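Local coordinates for TRAP-type transporter, periplasmic component (Cupriavidus necator, PDB 4P8B), which binds (S)-2-acetolactate and probably delivers it, as the periplasmic solute-binding component, to a TRAP-type transporter, at residues Ala42-Lys47 with Pro217-Ala222; Ala122-Thr127 with Leu278-Leu283; Val234-Tyr239 with Pro289-Met294; Glu50-Leu55 with Leu244-Asn249; Leu37-Ala42 with Met197-Ala202. One frame throughout, in Å; residues are numbered along the deposited sequence.

Contact 1: Ala42-Lys47 with Pro217-Ala222. With X2X ((2S)-2-hydroxy-2-methyl-3-oxobutanoic acid), chain D.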
# COMPACT_ATOMS: atom_id res chain seq x y z
N ALA A 42 -0.64 12.76 8.93
CA ALA A 42 0.67 13.24 8.49
C ALA A 42 1.00 12.66 7.11
O ALA A 42 1.89 13.17 6.41
CB ALA A 42 1.74 12.84 9.47
N PHE A 43 0.33 11.56 6.73
CA PHE A 43 0.63 10.82 5.49
C PHE A 43 -0.49 10.99 4.50
O PHE A 43 -1.63 11.15 4.89
CB PHE A 43 0.76 9.34 5.83
CG PHE A 43 1.85 9.03 6.79
CD1 PHE A 43 1.66 9.12 8.17
CD2 PHE A 43 3.10 8.68 6.32
CE1 PHE A 43 2.70 8.83 9.05
CE2 PHE A 43 4.12 8.41 7.19
CZ PHE A 43 3.93 8.50 8.56
N PRO A 44 -0.20 10.87 3.19
CA PRO A 44 -1.30 10.95 2.22
C PRO A 44 -2.44 9.97 2.51
O PRO A 44 -3.59 10.34 2.45
CB PRO A 44 -0.60 10.64 0.90
CG PRO A 44 0.79 11.19 1.11
CD PRO A 44 1.11 10.84 2.52
N TRP A 45 -2.09 8.75 2.90
CA TRP A 45 -3.08 7.71 3.22
C TRP A 45 -4.07 8.23 4.26
O TRP A 45 -5.30 8.20 4.06
CB TRP A 45 -2.32 6.50 3.72
CG TRP A 45 -3.06 5.31 4.23
CD1 TRP A 45 -4.37 5.22 4.64
CD2 TRP A 45 -2.49 4.03 4.39
NE1 TRP A 45 -4.61 3.93 5.07
CE2 TRP A 45 -3.48 3.18 4.91
CE3 TRP A 45 -1.21 3.51 4.14
CZ2 TRP A 45 -3.23 1.84 5.19
CZ3 TRP A 45 -0.97 2.20 4.40
CH2 TRP A 45 -1.97 1.37 4.95
N GLY A 46 -3.57 8.75 5.37
CA GLY A 46 -4.44 9.24 6.42
C GLY A 46 -5.20 10.50 6.03
O GLY A 46 -6.35 10.69 6.44
N LYS A 47 -4.58 11.36 5.24
CA LYS A 47 -5.28 12.53 4.74
C LYS A 47 -6.50 12.13 3.89
O LYS A 47 -7.54 12.77 3.94
CB LYS A 47 -4.33 13.43 3.96
CG LYS A 47 -3.29 14.05 4.84
CD LYS A 47 -2.38 14.95 4.04
CE LYS A 47 -1.20 15.47 4.85
NZ LYS A 47 -1.66 16.28 6.00
N PRO A 217 6.61 3.64 0.14
CA PRO A 217 6.53 4.76 -0.79
C PRO A 217 7.29 5.99 -0.32
O PRO A 217 7.51 6.20 0.89
CB PRO A 217 5.01 5.02 -0.88
CG PRO A 217 4.39 3.76 -0.42
CD PRO A 217 5.29 3.26 0.66
N GLN A 218 7.66 6.84 -1.27
CA GLN A 218 8.37 8.05 -0.94
C GLN A 218 7.61 8.90 0.07
O GLN A 218 8.21 9.47 0.96
CB GLN A 218 8.65 8.87 -2.19
CG GLN A 218 9.58 10.07 -1.95
CD GLN A 218 8.86 11.28 -1.44
OE1 GLN A 218 7.65 11.40 -1.57
NE2 GLN A 218 9.61 12.20 -0.83
N SER A 219 6.30 8.98 -0.05
CA SER A 219 5.57 9.87 0.84
C SER A 219 5.58 9.39 2.29
O SER A 219 5.48 10.21 3.20
CB SER A 219 4.14 10.06 0.35
OG SER A 219 3.43 8.84 0.36
N VAL A 220 5.71 8.09 2.49
CA VAL A 220 5.82 7.47 3.80
C VAL A 220 7.23 7.68 4.33
O VAL A 220 7.40 8.12 5.46
CB VAL A 220 5.44 6.00 3.72
CG1 VAL A 220 5.68 5.30 5.04
CG2 VAL A 220 3.98 5.85 3.28
N PHE A 221 8.25 7.44 3.50
CA PHE A 221 9.65 7.72 3.87
C PHE A 221 9.77 9.15 4.34
O PHE A 221 10.39 9.43 5.37
CB PHE A 221 10.53 7.47 2.63
CG PHE A 221 12.01 7.63 2.87
CD1 PHE A 221 12.58 8.89 2.86
CD2 PHE A 221 12.80 6.53 3.13
CE1 PHE A 221 13.94 9.04 3.05
CE2 PHE A 221 14.17 6.69 3.36
CZ PHE A 221 14.72 7.93 3.31
N ALA A 222 9.17 10.07 3.60
CA ALA A 222 9.28 11.49 3.92
C ALA A 222 8.54 11.88 5.19
O ALA A 222 9.11 12.51 6.07
CB ALA A 222 8.79 12.33 2.75
OAD X2X D . 3.52 -1.13 7.06
CAH X2X D . 3.82 -0.40 6.06
OAE X2X D . 4.99 -0.40 5.58
CAI X2X D . 2.79 0.46 5.42
CAB X2X D . 2.44 1.58 6.38
OAF X2X D . 3.20 0.88 4.15
CAG X2X D . 1.61 -0.43 5.20
OAC X2X D . 0.67 -0.42 5.99
CAA X2X D . 1.60 -1.37 4.04
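The ring of Phe43 meets the backbone of Val220 rather than mainly its side chain: the CE2 edge points at the carbonyl oxygen, with CE2 3.7 Å from Val220 O and both Val220 CA and Val220 O near the ring plane. An aromatic C-H edge carries a slight positive charge, so the approach is electrostatically sensible, although weak. Phe43 CG lies anti to its own carbonyl carbon (chi1 -61°), which carries the ring out toward helix 218-223 even though its CB does not point there. The same ring atom grazes the Val220 side chain, CE2 standing 4.1 Å from CG1. One residue on, the pyrrolidine of Pro44 rests on Ser219, its CG 3.6 Å from Ser219 CB and also close to OG.

Both segments are helix beginnings, with Phe43 and Pro217 in the N-cap positions. Trp45 has a different first torsion, its CG anti to the backbone N (chi1 175°), and turns its indole into the pocket, where CH2 lies 3.4 Å from the acetolactate keto oxygen OAC, at the ring edge. Its NE1 is occupied by a hydrogen bond to Val95 O, which limits how the indole can turn. Val220 meanwhile packs on Asn152, a ligand-binding residue. Two helix starts meeting beside a bound organic acid, one supplying a pocket residue and the other backing Asn152, are consistent with the interlobe cleft of the periplasmic binding protein fold.

Contact 2: Ala122-Thr127 with Leu278-Leu283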
# COMPACT_ATOMS: atom_id res chain seq x y z
N ALA A 122 0.72 2.03 -15.44
CA ALA A 122 0.49 0.60 -15.28
C ALA A 122 -0.40 0.33 -14.08
O ALA A 122 -1.31 -0.49 -14.16
CB ALA A 122 1.81 -0.15 -15.18
N LEU A 123 -0.13 0.98 -12.96
CA LEU A 123 -0.96 0.81 -11.80
C LEU A 123 -2.39 1.25 -12.10
O LEU A 123 -3.37 0.56 -11.76
CB LEU A 123 -0.36 1.60 -10.63
CG LEU A 123 -1.12 1.68 -9.31
CD1 LEU A 123 -1.49 0.31 -8.80
CD2 LEU A 123 -0.33 2.43 -8.24
N ASP A 124 -2.53 2.40 -12.75
CA ASP A 124 -3.86 2.92 -13.07
C ASP A 124 -4.58 1.99 -14.03
O ASP A 124 -5.80 1.86 -13.97
CB ASP A 124 -3.76 4.33 -13.67
CG ASP A 124 -3.40 5.39 -12.62
OD1 ASP A 124 -3.62 5.14 -11.42
OD2 ASP A 124 -2.93 6.47 -13.03
N ALA A 125 -3.85 1.34 -14.94
CA ALA A 125 -4.47 0.40 -15.87
C ALA A 125 -5.10 -0.77 -15.13
O ALA A 125 -6.07 -1.34 -15.61
CB ALA A 125 -3.48 -0.09 -16.89
N LEU A 126 -4.56 -1.11 -13.98
CA LEU A 126 -5.13 -2.18 -13.16
C LEU A 126 -6.32 -1.67 -12.36
O LEU A 126 -7.42 -2.21 -12.46
CB LEU A 126 -4.07 -2.80 -12.25
CG LEU A 126 -2.84 -3.34 -12.96
CD1 LEU A 126 -1.99 -4.11 -11.98
CD2 LEU A 126 -3.22 -4.19 -14.14
N THR A 127 -6.11 -0.62 -11.57
CA THR A 127 -7.17 -0.21 -10.66
C THR A 127 -8.39 0.32 -11.42
O THR A 127 -9.53 0.16 -10.96
CB THR A 127 -6.69 0.89 -9.72
OG1 THR A 127 -6.27 2.00 -10.50
CG2 THR A 127 -5.54 0.40 -8.82
N LEU A 278 -2.16 13.52 -3.74
CA LEU A 278 -1.24 13.74 -2.63
C LEU A 278 -0.11 12.71 -2.65
O LEU A 278 1.06 13.05 -2.41
CB LEU A 278 -1.96 13.68 -1.28
CG LEU A 278 -2.98 14.77 -0.96
CD1 LEU A 278 -3.74 14.44 0.32
CD2 LEU A 278 -2.31 16.13 -0.82
N ALA A 279 -0.43 11.46 -2.93
CA ALA A 279 0.53 10.37 -2.89
C ALA A 279 1.52 10.44 -4.04
O ALA A 279 2.58 9.85 -3.95
CB ALA A 279 -0.19 9.01 -2.90
N ARG A 280 1.18 11.19 -5.08
CA ARG A 280 2.07 11.26 -6.25
C ARG A 280 2.82 12.58 -6.35
O ARG A 280 3.52 12.82 -7.33
CB ARG A 280 1.28 11.01 -7.54
CG ARG A 280 0.80 9.59 -7.63
CD ARG A 280 0.16 9.30 -8.96
NE ARG A 280 -0.33 7.93 -8.98
CZ ARG A 280 -1.04 7.38 -9.96
NH1 ARG A 280 -1.33 8.06 -11.06
NH2 ARG A 280 -1.44 6.12 -9.83
N LYS A 281 2.68 13.44 -5.34
CA LYS A 281 3.30 14.76 -5.38
C LYS A 281 4.82 14.63 -5.59
O LYS A 281 5.50 13.94 -4.84
CB LYS A 281 2.98 15.53 -4.10
CG LYS A 281 3.54 16.94 -4.09
CD LYS A 281 3.24 17.66 -2.77
CE LYS A 281 3.53 19.14 -2.89
NZ LYS A 281 4.81 19.36 -3.61
N GLY A 282 5.34 15.28 -6.63
CA GLY A 282 6.76 15.26 -6.92
C GLY A 282 7.32 13.92 -7.36
O GLY A 282 8.55 13.75 -7.38
N LEU A 283 6.46 12.98 -7.78
CA LEU A 283 6.89 11.61 -8.11
C LEU A 283 6.56 11.13 -9.51
O LEU A 283 7.36 10.45 -10.12
CB LEU A 283 6.26 10.61 -7.14
CG LEU A 283 6.76 10.74 -5.73
CD1 LEU A 283 5.86 9.97 -4.78
CD2 LEU A 283 8.20 10.24 -5.63
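Leu123 and Arg280 make the nearest backbone approach of the two segments, yet their CA atoms are still 12.2 Å apart, so segments 122-127 and 278-283 meet through side chains. Most of the gap is bridged by Arg280, whose chain runs extended from CG to NE and arrives from the direction opposite to Asp124. The guanidinium grips the carboxylate end-on with two nitrogens, one to each oxygen. Arg280 NH1 donates to Asp124 OD2 over 3.0 Å, an almost straight bond of 169° that lies in the guanidinium plane and reaches OD2 on its syn side. The partner bond is less regular: Arg280 NH2 donates to Asp124 OD1 at 2.9 Å with an angle of 154°, coming from above the carboxylate plane. The asymmetry goes with a 30° angle between the two planes. Leu123 adds an apolar shoulder, its CD2 lying 4.2 Å from Arg280 NH2, and the same leucine touches Glu151 on strand 144-154.

Glu151 matters for the arginine as well, since its OE1 forms a salt bridge with NH2. That nitrogen therefore serves two acidic partners, while NE is also hydrogen-bonded. With its nitrogens engaged in several directions, the guanidinium is restrained in rotation as well as position, and the two carboxylates would be expected to favour the charged arginine, whose single positive charge they share.

Contact 3: Val234-Tyr239 with Pro289-Met294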
# COMPACT_ATOMS: atom_id res chain seq x y z
N VAL A 234 18.70 4.90 -0.49
CA VAL A 234 17.45 4.49 -1.11
C VAL A 234 17.71 4.12 -2.56
O VAL A 234 18.45 4.82 -3.23
CB VAL A 234 16.43 5.66 -1.10
CG1 VAL A 234 15.23 5.34 -1.99
CG2 VAL A 234 15.99 5.98 0.30
N THR A 235 17.08 3.05 -3.03
CA THR A 235 17.07 2.73 -4.46
C THR A 235 15.65 2.74 -4.96
O THR A 235 14.79 2.06 -4.41
CB THR A 235 17.72 1.39 -4.73
OG1 THR A 235 19.08 1.50 -4.36
CG2 THR A 235 17.64 1.01 -6.23
N THR A 236 15.41 3.54 -5.99
CA THR A 236 14.06 3.72 -6.48
C THR A 236 13.68 2.64 -7.50
O THR A 236 13.28 2.94 -8.63
CB THR A 236 13.90 5.10 -7.11
OG1 THR A 236 14.88 5.25 -8.15
CG2 THR A 236 14.07 6.21 -6.05
N TRP A 237 13.82 1.39 -7.10
CA TRP A 237 13.59 0.25 -7.99
C TRP A 237 12.14 0.01 -8.38
O TRP A 237 11.89 -0.72 -9.33
CB TRP A 237 14.17 -1.00 -7.36
CG TRP A 237 13.54 -1.47 -6.07
CD1 TRP A 237 12.64 -0.82 -5.26
CD2 TRP A 237 13.80 -2.72 -5.44
NE1 TRP A 237 12.35 -1.60 -4.17
CE2 TRP A 237 13.04 -2.77 -4.25
CE3 TRP A 237 14.64 -3.81 -5.75
CZ2 TRP A 237 13.05 -3.88 -3.42
CZ3 TRP A 237 14.65 -4.89 -4.92
CH2 TRP A 237 13.87 -4.92 -3.76
N GLY A 238 11.18 0.62 -7.70
CA GLY A 238 9.78 0.48 -8.07
C GLY A 238 9.30 -0.95 -8.10
O GLY A 238 8.44 -1.28 -8.94
N TYR A 239 9.77 -1.84 -7.23
CA TYR A 239 9.53 -3.26 -7.41
C TYR A 239 8.04 -3.62 -7.31
O TYR A 239 7.57 -4.51 -8.04
CB TYR A 239 10.38 -4.16 -6.51
CG TYR A 239 9.95 -4.33 -5.05
CD1 TYR A 239 9.67 -3.24 -4.21
CD2 TYR A 239 9.91 -5.59 -4.51
CE1 TYR A 239 9.32 -3.44 -2.88
CE2 TYR A 239 9.60 -5.80 -3.19
CZ TYR A 239 9.30 -4.72 -2.37
OH TYR A 239 8.97 -4.97 -1.06
N PRO A 289 11.39 15.26 -8.20
CA PRO A 289 11.75 16.27 -7.20
C PRO A 289 11.58 15.77 -5.77
O PRO A 289 12.35 16.18 -4.90
CB PRO A 289 10.76 17.41 -7.45
CG PRO A 289 10.21 17.18 -8.81
CD PRO A 289 10.32 15.72 -9.10
N ALA A 290 10.62 14.89 -5.52
CA ALA A 290 10.38 14.48 -4.15
C ALA A 290 11.58 13.72 -3.60
O ALA A 290 11.91 13.86 -2.43
CB ALA A 290 9.12 13.65 -4.06
N TRP A 291 12.21 12.89 -4.42
CA TRP A 291 13.42 12.21 -3.95
C TRP A 291 14.61 13.16 -3.83
O TRP A 291 15.45 12.99 -2.95
CB TRP A 291 13.74 10.99 -4.84
CG TRP A 291 12.88 9.80 -4.48
CD1 TRP A 291 11.97 9.16 -5.28
CD2 TRP A 291 12.86 9.12 -3.22
NE1 TRP A 291 11.38 8.13 -4.59
CE2 TRP A 291 11.90 8.09 -3.32
CE3 TRP A 291 13.53 9.30 -2.01
CZ2 TRP A 291 11.63 7.23 -2.26
CZ3 TRP A 291 13.25 8.45 -0.96
CH2 TRP A 291 12.30 7.43 -1.09
N LYS A 292 14.67 14.18 -4.67
CA LYS A 292 15.72 15.19 -4.51
C LYS A 292 15.56 15.90 -3.18
O LYS A 292 16.56 16.28 -2.55
CB LYS A 292 15.67 16.17 -5.67
CG LYS A 292 16.06 15.54 -7.00
CD LYS A 292 15.93 16.53 -8.15
CE LYS A 292 16.26 15.86 -9.49
NZ LYS A 292 16.04 16.78 -10.65
N ASP A 293 14.33 16.09 -2.74
CA ASP A 293 14.08 16.68 -1.43
C ASP A 293 14.71 15.84 -0.32
O ASP A 293 15.18 16.37 0.69
CB ASP A 293 12.58 16.84 -1.19
CG ASP A 293 11.96 17.88 -2.10
OD1 ASP A 293 12.70 18.77 -2.58
OD2 ASP A 293 10.73 17.80 -2.34
N MSE A 294 14.72 14.53 -0.49
CA MSE A 294 15.30 13.61 0.49
C MSE A 294 16.82 13.63 0.42
O MSE A 294 17.49 13.60 1.44
CB MSE A 294 14.79 12.20 0.24
CG MSE A 294 13.30 12.06 0.40
SE MSE A 294 12.63 12.56 2.14
CE MSE A 294 12.04 14.36 1.71
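Trp291 leaves its helix with CG anti to the carbonyl carbon (chi1 -80°), a torsion that swings the indole toward strand 233-235, where two methyl groups come down on a single face of it. Thr236 presents CG2 because its hydroxyl takes the place between backbone N and carbonyl carbon (chi1 56°), leaving the methyl branch to reach the ring. That methyl sits over the pyrrole half, CG2 being 3.8 Å from the centroid of the Trp291 five-membered ring and 3.6 Å from NE1. Val234 covers the benzene half: CG1 stands 4.0 Å from the centroid of the Trp291 six-membered ring, with CH2 its closest atom at 3.7 Å, and CG2 touches CZ3. Both are CH-pi contacts, close to the ring normal, so one flat side chain is matched by two residues, i and i+2, of the same run of chain, while Thr235 between them points away.

Thr236 is the centre of an inverse gamma turn. Beyond the pair, Phe221 of helix 218-223 pairs edge-to-face with Trp291, Gln218 adds to the packing there, and Glu156 and Val301 touch the indole from the neighbouring strands 156-159 and 300-302, placing helix 289-295 against the four-stranded sheet.

Contact 4: Glu50-Leu55 with Leu244-Asn249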
# COMPACT_ATOMS: atom_id res chain seq x y z
N GLU A 50 -9.25 11.20 6.28
CA GLU A 50 -9.80 12.42 6.88
C GLU A 50 -10.74 13.11 5.90
O GLU A 50 -11.82 13.54 6.28
CB GLU A 50 -8.63 13.33 7.22
CG GLU A 50 -8.91 14.57 8.03
CD GLU A 50 -7.59 15.23 8.44
OE1 GLU A 50 -6.97 15.91 7.60
OE2 GLU A 50 -7.14 15.03 9.59
N ILE A 51 -10.33 13.22 4.64
CA ILE A 51 -11.16 13.87 3.63
C ILE A 51 -12.46 13.09 3.46
O ILE A 51 -13.54 13.68 3.38
CB ILE A 51 -10.42 13.97 2.28
CG1 ILE A 51 -9.24 14.94 2.40
CG2 ILE A 51 -11.36 14.41 1.14
CD1 ILE A 51 -8.23 14.88 1.26
N TRP A 52 -12.37 11.77 3.43
CA TRP A 52 -13.56 10.95 3.29
C TRP A 52 -14.51 11.22 4.44
O TRP A 52 -15.71 11.46 4.24
CB TRP A 52 -13.16 9.47 3.27
CG TRP A 52 -14.28 8.52 2.96
CD1 TRP A 52 -15.48 8.80 2.36
CD2 TRP A 52 -14.28 7.13 3.25
NE1 TRP A 52 -16.22 7.64 2.25
CE2 TRP A 52 -15.51 6.60 2.80
CE3 TRP A 52 -13.36 6.26 3.85
CZ2 TRP A 52 -15.83 5.26 2.91
CZ3 TRP A 52 -13.68 4.92 3.96
CH2 TRP A 52 -14.90 4.43 3.48
N ALA A 53 -13.99 11.18 5.66
CA ALA A 53 -14.82 11.38 6.84
C ALA A 53 -15.47 12.75 6.83
O ALA A 53 -16.68 12.87 7.11
CB ALA A 53 -13.97 11.20 8.09
N ASP A 54 -14.71 13.79 6.48
CA ASP A 54 -15.22 15.16 6.46
C ASP A 54 -16.30 15.29 5.40
O ASP A 54 -17.34 15.92 5.64
CB ASP A 54 -14.11 16.19 6.21
CG ASP A 54 -13.10 16.28 7.34
OD1 ASP A 54 -13.35 15.73 8.42
OD2 ASP A 54 -12.05 16.93 7.14
N LEU A 55 -16.10 14.70 4.23
CA LEU A 55 -17.10 14.85 3.17
C LEU A 55 -18.38 14.12 3.53
O LEU A 55 -19.48 14.60 3.24
CB LEU A 55 -16.56 14.31 1.85
CG LEU A 55 -15.47 15.13 1.16
CD1 LEU A 55 -15.01 14.42 -0.12
CD2 LEU A 55 -15.93 16.55 0.83
N LEU A 244 -4.45 1.70 -2.24
CA LEU A 244 -5.34 1.66 -1.09
C LEU A 244 -6.74 1.39 -1.56
O LEU A 244 -7.09 1.72 -2.69
CB LEU A 244 -5.30 2.98 -0.33
CG LEU A 244 -3.94 3.49 0.13
CD1 LEU A 244 -4.06 4.88 0.74
CD2 LEU A 244 -3.28 2.52 1.08
N ILE A 245 -7.57 0.84 -0.68
CA ILE A 245 -8.99 0.64 -0.96
C ILE A 245 -9.80 1.19 0.20
O ILE A 245 -9.51 0.94 1.37
CB ILE A 245 -9.34 -0.85 -1.19
CG1 ILE A 245 -8.41 -1.44 -2.26
CG2 ILE A 245 -10.80 -1.00 -1.60
CD1 ILE A 245 -8.63 -2.94 -2.50
N PHE A 246 -10.82 1.96 -0.18
CA PHE A 246 -11.81 2.53 0.73
C PHE A 246 -12.94 1.51 0.87
O PHE A 246 -13.55 1.14 -0.15
CB PHE A 246 -12.37 3.85 0.14
CG PHE A 246 -11.39 4.99 0.07
CD1 PHE A 246 -10.32 4.96 -0.79
CD2 PHE A 246 -11.57 6.12 0.87
CE1 PHE A 246 -9.44 6.01 -0.85
CE2 PHE A 246 -10.68 7.17 0.81
CZ PHE A 246 -9.63 7.12 -0.03
N VAL A 247 -13.24 1.05 2.08
CA VAL A 247 -14.23 -0.01 2.27
C VAL A 247 -15.11 0.23 3.48
O VAL A 247 -14.75 0.96 4.39
CB VAL A 247 -13.56 -1.40 2.48
CG1 VAL A 247 -12.67 -1.77 1.31
CG2 VAL A 247 -12.77 -1.42 3.79
N VAL A 248 -16.28 -0.40 3.46
CA VAL A 248 -17.22 -0.34 4.57
C VAL A 248 -17.64 -1.77 4.87
O VAL A 248 -17.87 -2.57 3.97
CB VAL A 248 -18.46 0.49 4.19
CG1 VAL A 248 -19.46 0.55 5.36
CG2 VAL A 248 -18.07 1.88 3.80
N ASN A 249 -17.76 -2.10 6.15
CA ASN A 249 -18.34 -3.37 6.56
C ASN A 249 -19.76 -3.56 5.95
O ASN A 249 -20.50 -2.61 5.87
CB ASN A 249 -18.38 -3.45 8.09
CG ASN A 249 -19.29 -4.56 8.61
OD1 ASN A 249 -20.52 -4.39 8.70
ND2 ASN A 249 -18.71 -5.71 8.91
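Trp52 keeps its polar atom satisfied while its ring packs on Phe246: NE1 is hydrogen-bonded to Val264 O of helix 258-279, so the indole is tied to one helix as it lies against strand 241-249. The setting is a helix-on-sheet layer of the periplasmic binding protein fold, with helix 44-59 laid on a mixed five-stranded sheet. The axes of the two short segments approach to 11.5 Å, a separation filled by two aromatic side chains, one from each side, and they run at 42° to each other.

Trp52 CG stands opposite the backbone N across the CA-CB bond (chi1 -173°), and the indole thereby extends toward the sheet. Phe246 offers an edge to its face in an offset edge-to-face pair, the centroids of the Trp52 six-membered ring and the Phe246 ring being 5.3 Å apart and the planes inclined at 70°. The touching point is Phe246 CD2, 3.5 Å from Trp52 CE3 and displaced toward the rim of the indole. Leu147 and Val95, on the two adjacent strands, and Ala267 and Ala268 of helix 258-279 also touch the tryptophan, so it is held between sheet and helix. Its far edge reaches on along the strand: Val248 CG2 comes up 4.1 Å from CH2, and the same Trp52 CH2 lies 3.6 Å from Val247 O, with that oxygen near the plane of the indole.

Contact 5: Leu37-Ala42 with Met197-Ala202. With X2X ((2S)-2-hydroxy-2-methyl-3-oxobutanoic acid), chain D.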
# COMPACT_ATOMS: atom_id res chain seq x y z
N LEU A 37 -7.21 3.15 10.07
CA LEU A 37 -6.12 3.58 9.19
C LEU A 37 -4.81 3.13 9.83
O LEU A 37 -4.62 3.38 11.02
CB LEU A 37 -6.06 5.10 9.14
CG LEU A 37 -7.29 5.80 8.59
CD1 LEU A 37 -7.21 7.30 8.86
CD2 LEU A 37 -7.50 5.52 7.12
N VAL A 38 -3.89 2.56 9.05
CA VAL A 38 -2.56 2.32 9.59
C VAL A 38 -1.85 3.65 9.80
O VAL A 38 -1.28 3.88 10.86
CB VAL A 38 -1.71 1.44 8.66
CG1 VAL A 38 -0.30 1.31 9.19
CG2 VAL A 38 -2.31 0.08 8.54
N LEU A 39 -1.91 4.53 8.81
CA LEU A 39 -1.22 5.83 8.83
C LEU A 39 -2.20 6.97 9.05
O LEU A 39 -3.28 7.00 8.44
CB LEU A 39 -0.50 6.04 7.50
CG LEU A 39 0.57 5.00 7.16
CD1 LEU A 39 1.27 5.38 5.85
CD2 LEU A 39 1.58 4.87 8.29
N GLY A 40 -1.82 7.89 9.92
CA GLY A 40 -2.63 9.04 10.23
C GLY A 40 -2.42 10.17 9.25
O GLY A 40 -1.73 10.03 8.24
N PRO A 41 -3.03 11.32 9.54
CA PRO A 41 -3.08 12.47 8.63
C PRO A 41 -1.73 13.15 8.30
O PRO A 41 -1.72 14.05 7.48
CB PRO A 41 -3.98 13.46 9.38
CG PRO A 41 -4.77 12.63 10.34
CD PRO A 41 -3.89 11.49 10.72
N ALA A 42 -0.64 12.76 8.93
CA ALA A 42 0.67 13.24 8.49
C ALA A 42 1.00 12.66 7.11
O ALA A 42 1.89 13.17 6.41
CB ALA A 42 1.74 12.84 9.47
N MSE A 197 7.19 -7.45 10.32
CA MSE A 197 6.59 -6.80 11.47
C MSE A 197 5.70 -5.64 11.06
O MSE A 197 5.80 -5.13 9.96
CB MSE A 197 7.66 -6.33 12.45
CG MSE A 197 8.48 -5.21 11.93
SE MSE A 197 10.14 -4.90 12.94
CE MSE A 197 11.11 -6.43 12.35
N SER A 198 4.79 -5.29 11.97
CA SER A 198 3.88 -4.19 11.73
C SER A 198 4.59 -2.87 11.56
O SER A 198 5.77 -2.72 11.93
CB SER A 198 2.92 -4.04 12.91
OG SER A 198 3.66 -3.61 14.06
N TRP A 199 3.89 -1.89 11.02
CA TRP A 199 4.44 -0.56 10.86
C TRP A 199 4.86 -0.01 12.24
O TRP A 199 5.93 0.58 12.38
CB TRP A 199 3.41 0.36 10.20
CG TRP A 199 3.79 1.80 10.20
CD1 TRP A 199 3.19 2.79 10.91
CD2 TRP A 199 4.87 2.41 9.50
NE1 TRP A 199 3.82 3.99 10.67
CE2 TRP A 199 4.86 3.78 9.81
CE3 TRP A 199 5.85 1.92 8.63
CZ2 TRP A 199 5.77 4.68 9.26
CZ3 TRP A 199 6.78 2.82 8.10
CH2 TRP A 199 6.73 4.18 8.43
N ALA A 200 4.05 -0.24 13.28
CA ALA A 200 4.44 0.24 14.61
C ALA A 200 5.78 -0.39 15.03
O ALA A 200 6.69 0.28 15.55
CB ALA A 200 3.36 -0.08 15.64
N ASP A 201 5.89 -1.69 14.86
CA ASP A 201 7.07 -2.39 15.33
C ASP A 201 8.33 -2.06 14.50
O ASP A 201 9.46 -2.16 14.99
CB ASP A 201 6.80 -3.90 15.36
CG ASP A 201 5.95 -4.32 16.54
OD1 ASP A 201 5.83 -3.53 17.50
OD2 ASP A 201 5.44 -5.45 16.52
N ALA A 202 8.13 -1.66 13.26
CA ALA A 202 9.25 -1.28 12.42
C ALA A 202 10.02 -0.10 12.97
O ALA A 202 11.24 -0.02 12.78
CB ALA A 202 8.75 -0.99 11.02
OAD X2X D . 3.52 -1.13 7.06
CAH X2X D . 3.82 -0.40 6.06
OAE X2X D . 4.99 -0.40 5.58
CAI X2X D . 2.79 0.46 5.42
CAB X2X D . 2.44 1.58 6.38
OAF X2X D . 3.20 0.88 4.15
CAG X2X D . 1.61 -0.43 5.20
OAC X2X D . 0.67 -0.42 5.99
CAA X2X D . 1.60 -1.37 4.04
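Trp199 can be followed outward from CB, which already does two things at once: it stands 3.5 Å from the carboxylate oxygen OAD of acetolactate and 4.0 Å from Val38 CG1. From there CG, anti to the backbone N (chi1 170°), leads the indole away across the ligand. At CD1 and NE1 the ring turns a face to Leu39, whose methyl CD2 lies 3.4 Å from Trp199 NE1 and 3.7 Å from CD1; the approach counts as a CH-pi contact over the five-membered ring, 25° off its normal. The ligand methyl CAB rests on the same face of the indole, 4.0 Å from Trp199 CD2. Leucine and ligand thus share one surface of the tryptophan.

This belongs to the ligand pocket between the lobes, where the loop after strand 33-36 faces the start of helix 199-208. Ser198 occupies the N-cap of that helix and its OG accepts from Asp201 N, while Trp199 N is bonded to Gln79 OE1; Gln79 also binds the ligand through NE2, and so connects the tryptophan backbone with the bound acid. Farther along the benzene half, Trp199 CE3 comes 3.9 Å from the ligand oxygen OAE, the other carboxylate oxygen, and at the tip, Trp199 CH2 meets Val220 CG1 of helix 218-223. On the facing loop Val38 and Leu39 each touch the ligand themselves, Val38 CG1 lying 3.8 Å from the keto oxygen OAC, and both lean on Trp45.

Contacts 1 and 5 form the pocket end of this set: their centres are about 10 Å apart, they share Ala42, both touch acetolactate, and Pro41 O accepts a hydrogen bond from Lys47 NZ between them. Contact 4 lies farther along helix 44-59, which it shares with contact 1, and Trp45 packs on Leu244 where they meet; its nearest side chain, Val247, stays about 14 Å from the ligand. Contacts 2 and 3 both touch contact 1, through Gln218 on Leu283 and on Trp291. Contact 3 remains about 28 Å from contact 4, centre to centre, whereas contact 1 lies between, its centre about 14 Å from contact 3's and about 16 Å from contact 4's.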